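Local atomic coordinates of hypothetical protein TM0894 (Thermotoga maritima, PDB entry 1ZTC), a protein that binds two nickel ions in a metallo-beta-lactamase fold and is probably a metal-dependent hydrolase, perhaps an endoribonuclease acting on RNA. Residues 14-19 against 61-66. Residues are numbered along the deposited sequence; the frame is centred on the assembly and turned at random.
Sequences ELKILV and EEKFSE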
ATOM      1  N   GLU A  14     -10.337  30.768   2.525  1.00 47.50           N
ATOM      2  CA  GLU A  14     -11.041  29.525   2.741  1.00 48.37           C
ATOM      3  C   GLU A  14     -10.083  28.366   2.528  1.00 47.40           C
ATOM      4  O   GLU A  14      -9.379  28.346   1.548  1.00 45.26           O
ATOM      5  CB  GLU A  14     -12.173  29.369   1.730  1.00 48.51           C
ATOM      6  CG  GLU A  14     -13.368  30.280   1.985  1.00 63.08           C
ATOM      7  CD  GLU A  14     -14.387  29.654   2.934  1.00 75.15           C
ATOM      8  OE1 GLU A  14     -14.564  28.397   2.903  1.00 81.05           O
ATOM      9  OE2 GLU A  14     -15.011  30.430   3.699  1.00 79.82           O
ATOM     10  N   LEU A  15     -10.128  27.389   3.428  1.00 46.89           N
ATOM     11  CA  LEU A  15      -9.291  26.209   3.380  1.00 47.24           C
ATOM     12  C   LEU A  15     -10.088  24.967   2.961  1.00 46.45           C
ATOM     13  O   LEU A  15     -11.204  24.758   3.428  1.00 44.67           O
ATOM     14  CB  LEU A  15      -8.722  25.954   4.760  1.00 45.61           C
ATOM     15  CG  LEU A  15      -8.022  24.608   4.966  1.00 48.29           C
ATOM     16  CD1 LEU A  15      -6.696  24.640   4.347  1.00 51.91           C
ATOM     17  CD2 LEU A  15      -7.904  24.284   6.412  1.00 53.66           C
ATOM     18  N   LYS A  16      -9.507  24.165   2.081  1.00 47.07           N
ATOM     19  CA  LYS A  16      -9.990  22.834   1.812  1.00 48.25           C
ATOM     20  C   LYS A  16      -8.801  21.879   1.820  1.00 46.16           C
ATOM     21  O   LYS A  16      -7.782  22.136   1.184  1.00 45.11           O
ATOM     22  CB  LYS A  16     -10.716  22.776   0.479  1.00 47.06           C
ATOM     23  CG  LYS A  16     -11.510  21.449   0.285  1.00 52.56           C
ATOM     24  CD  LYS A  16     -12.270  21.382  -1.057  1.00 58.49           C
ATOM     25  CE  LYS A  16     -13.129  20.095  -1.243  1.00 62.33           C
ATOM     26  NZ  LYS A  16     -13.988  19.752  -0.059  1.00 70.95           N
ATOM     27  N   ILE A  17      -8.929  20.779   2.560  1.00 45.24           N
ATOM     28  CA  ILE A  17      -7.939  19.722   2.529  1.00 45.77           C
ATOM     29  C   ILE A  17      -8.326  18.759   1.406  1.00 45.51           C
ATOM     30  O   ILE A  17      -9.299  18.025   1.515  1.00 45.45           O
ATOM     31  CB  ILE A  17      -7.810  19.017   3.890  1.00 45.97           C
ATOM     32  CG1 ILE A  17      -7.323  20.031   4.947  1.00 48.64           C
ATOM     33  CG2 ILE A  17      -6.787  17.880   3.810  1.00 47.27           C
ATOM     34  CD1 ILE A  17      -7.483  19.571   6.381  1.00 49.59           C
ATOM     35  N   LEU A  18      -7.576  18.786   0.308  1.00 44.29           N
ATOM     36  CA  LEU A  18      -7.910  17.984  -0.852  1.00 44.04           C
ATOM     37  C   LEU A  18      -7.568  16.510  -0.656  1.00 43.99           C
ATOM     38  O   LEU A  18      -8.264  15.612  -1.152  1.00 43.98           O
ATOM     39  CB  LEU A  18      -7.170  18.513  -2.073  1.00 43.74           C
ATOM     40  CG  LEU A  18      -7.400  19.971  -2.431  1.00 44.65           C
ATOM     41  CD1 LEU A  18      -6.827  20.241  -3.797  1.00 45.65           C
ATOM     42  CD2 LEU A  18      -8.897  20.347  -2.374  1.00 42.87           C
ATOM     43  N   VAL A  19      -6.485  16.278   0.057  1.00 44.57           N
ATOM     44  CA  VAL A  19      -5.963  14.955   0.352  1.00 43.70           C
ATOM     45  C   VAL A  19      -5.402  14.975   1.772  1.00 42.28           C
ATOM     46  O   VAL A  19      -4.631  15.858   2.109  1.00 41.04           O
ATOM     47  CB  VAL A  19      -4.773  14.648  -0.600  1.00 44.07           C
ATOM     48  CG1 VAL A  19      -4.012  13.395  -0.199  1.00 44.30           C
ATOM     49  CG2 VAL A  19      -5.230  14.628  -2.071  1.00 46.51           C
ATOM     50  N   GLU A  61      -8.068  14.546  -8.959  1.00 46.04           N
ATOM     51  CA  GLU A  61      -8.997  14.653 -10.080  1.00 47.05           C
ATOM     52  C   GLU A  61     -10.426  14.951  -9.605  1.00 48.30           C
ATOM     53  O   GLU A  61     -11.135  15.823 -10.116  1.00 47.34           O
ATOM     54  CB  GLU A  61      -8.980  13.316 -10.832  1.00 48.82           C
ATOM     55  CG  GLU A  61      -9.672  13.296 -12.196  1.00 52.59           C
ATOM     56  CD  GLU A  61      -8.763  13.851 -13.248  1.00 58.41           C
ATOM     57  OE1 GLU A  61      -8.806  15.075 -13.472  1.00 61.17           O
ATOM     58  OE2 GLU A  61      -7.955  13.076 -13.793  1.00 61.03           O
ATOM     59  N   GLU A  62     -10.850  14.166  -8.634  1.00 47.60           N
ATOM     60  CA  GLU A  62     -12.174  14.248  -8.053  1.00 49.21           C
ATOM     61  C   GLU A  62     -12.380  15.582  -7.312  1.00 46.29           C
ATOM     62  O   GLU A  62     -13.425  16.224  -7.461  1.00 44.00           O
ATOM     63  CB  GLU A  62     -12.254  13.032  -7.153  1.00 50.39           C
ATOM     64  CG  GLU A  62     -13.402  12.740  -6.333  1.00 60.44           C
ATOM     65  CD  GLU A  62     -13.057  11.467  -5.521  1.00 62.92           C
ATOM     66  OE1 GLU A  62     -13.055  10.346  -6.116  1.00 71.80           O
ATOM     67  OE2 GLU A  62     -12.694  11.622  -4.324  1.00 79.93           O
ATOM     68  N   LYS A  63     -11.378  16.036  -6.551  1.00 43.69           N
ATOM     69  CA  LYS A  63     -11.517  17.306  -5.831  1.00 44.94           C
ATOM     70  C   LYS A  63     -11.483  18.530  -6.768  1.00 45.61           C
ATOM     71  O   LYS A  63     -12.249  19.466  -6.588  1.00 44.15           O
ATOM     72  CB  LYS A  63     -10.457  17.458  -4.758  1.00 45.14           C
ATOM     73  CG  LYS A  63     -10.421  16.369  -3.717  1.00 49.80           C
ATOM     74  CD  LYS A  63     -11.679  16.314  -2.904  1.00 50.50           C
ATOM     75  CE  LYS A  63     -11.760  15.029  -2.106  1.00 54.47           C
ATOM     76  NZ  LYS A  63     -10.963  15.110  -0.901  1.00 53.74           N
ATOM     77  N   PHE A  64     -10.603  18.514  -7.762  1.00 44.38           N
ATOM     78  CA  PHE A  64     -10.565  19.567  -8.751  1.00 45.24           C
ATOM     79  C   PHE A  64     -11.893  19.655  -9.504  1.00 45.09           C
ATOM     80  O   PHE A  64     -12.416  20.749  -9.747  1.00 45.38           O
ATOM     81  CB  PHE A  64      -9.391  19.355  -9.718  1.00 45.69           C
ATOM     82  CG  PHE A  64      -8.107  20.022  -9.264  1.00 46.64           C
ATOM     83  CD1 PHE A  64      -7.436  19.584  -8.129  1.00 51.04           C
ATOM     84  CD2 PHE A  64      -7.570  21.101  -9.976  1.00 50.64           C
ATOM     85  CE1 PHE A  64      -6.233  20.206  -7.702  1.00 49.07           C
ATOM     86  CE2 PHE A  64      -6.392  21.729  -9.550  1.00 49.07           C
ATOM     87  CZ  PHE A  64      -5.724  21.261  -8.402  1.00 49.06           C
ATOM     88  N   SER A  65     -12.449  18.495  -9.855  1.00 46.81           N
ATOM     89  CA  SER A  65     -13.768  18.451 -10.497  1.00 47.82           C
ATOM     90  C   SER A  65     -14.854  19.057  -9.605  1.00 49.05           C
ATOM     91  O   SER A  65     -15.640  19.885 -10.060  1.00 49.11           O
ATOM     92  CB  SER A  65     -14.145  17.025 -10.863  0.50 49.23           C
ATOM     93  OG  SER A  65     -15.367  17.013 -11.564  0.50 49.49           O
ATOM     94  N   GLU A  66     -14.880  18.684  -8.327  1.00 49.42           N
ATOM     95  CA  GLU A  66     -15.818  19.288  -7.391  1.00 51.68           C
ATOM     96  C   GLU A  66     -15.662  20.797  -7.297  1.00 50.23           C
ATOM     97  O   GLU A  66     -16.642  21.511  -7.187  1.00 50.96           O
ATOM     98  CB  GLU A  66     -15.615  18.759  -5.976  1.00 52.35           C
ATOM     99  CG  GLU A  66     -16.134  17.357  -5.682  1.00 63.44           C
ATOM    100  CD  GLU A  66     -15.581  16.811  -4.339  1.00 62.78           C
ATOM    101  OE1 GLU A  66     -15.257  17.643  -3.435  1.00 72.69           O
ATOM    102  OE2 GLU A  66     -15.456  15.558  -4.209  1.00 77.66           O
TER
HETATM  103  O   HOH W   1     -14.808  16.850  -1.084  1.00 53.69           O
HETATM  104  O   HOH W   2     -11.770  17.554   0.479  1.00 57.59           O
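Lys63, on helix 57-67, reaches across to the end of strand 13-19 and donates a hydrogen bond from NZ to Leu18 O, 2.8 Å away. The nitrogen approaches above the carbonyl plane, 39° out of it. Bends at chi2 (-64°) and chi4 (81°) curl the chain round this oxygen, which CG also approaches to 3.4 Å. Beside the polar link, Leu18 spreads its two methyls over the helix: CD2 lies 4.1 Å from Lys63 CB, while CD1 comes obliquely to CE1 of the Phe64 ring at 4.0 Å.

Water extends the bridge. One molecule donates to Ile17 O and accepts from Lys63 NZ, with a weak further bond from Lys16 NZ. A second accepts from Lys16 NZ and donates to Glu66 OE1. The direct separation of Lys16 NZ and Glu66 OE1, 4.2 Å, is too long for a salt bridge, and their side chains cross at about a right angle.

The carbonyl of Leu18 is presented at a classic beta bulge, where Leu18 and Val19 both face Val37 of the neighbouring strand. Leu18 also touches Leu60 of the same helix, and Ile115 of the second subunit packs on Phe64. The contact thus fastens a helix over the strand that is outermost in its sheet within this chain. Chemically it joins hydrocarbon to hydrated charge: Lys16 NZ and Lys63 NZ stand 5.6 Å apart, a water bonded to Lys63 NZ and weakly to Lys16 NZ lies between them, and their mutual repulsion is probably eased by Leu18 O, by the water held on Ile17 O and by the carboxylate of Glu66.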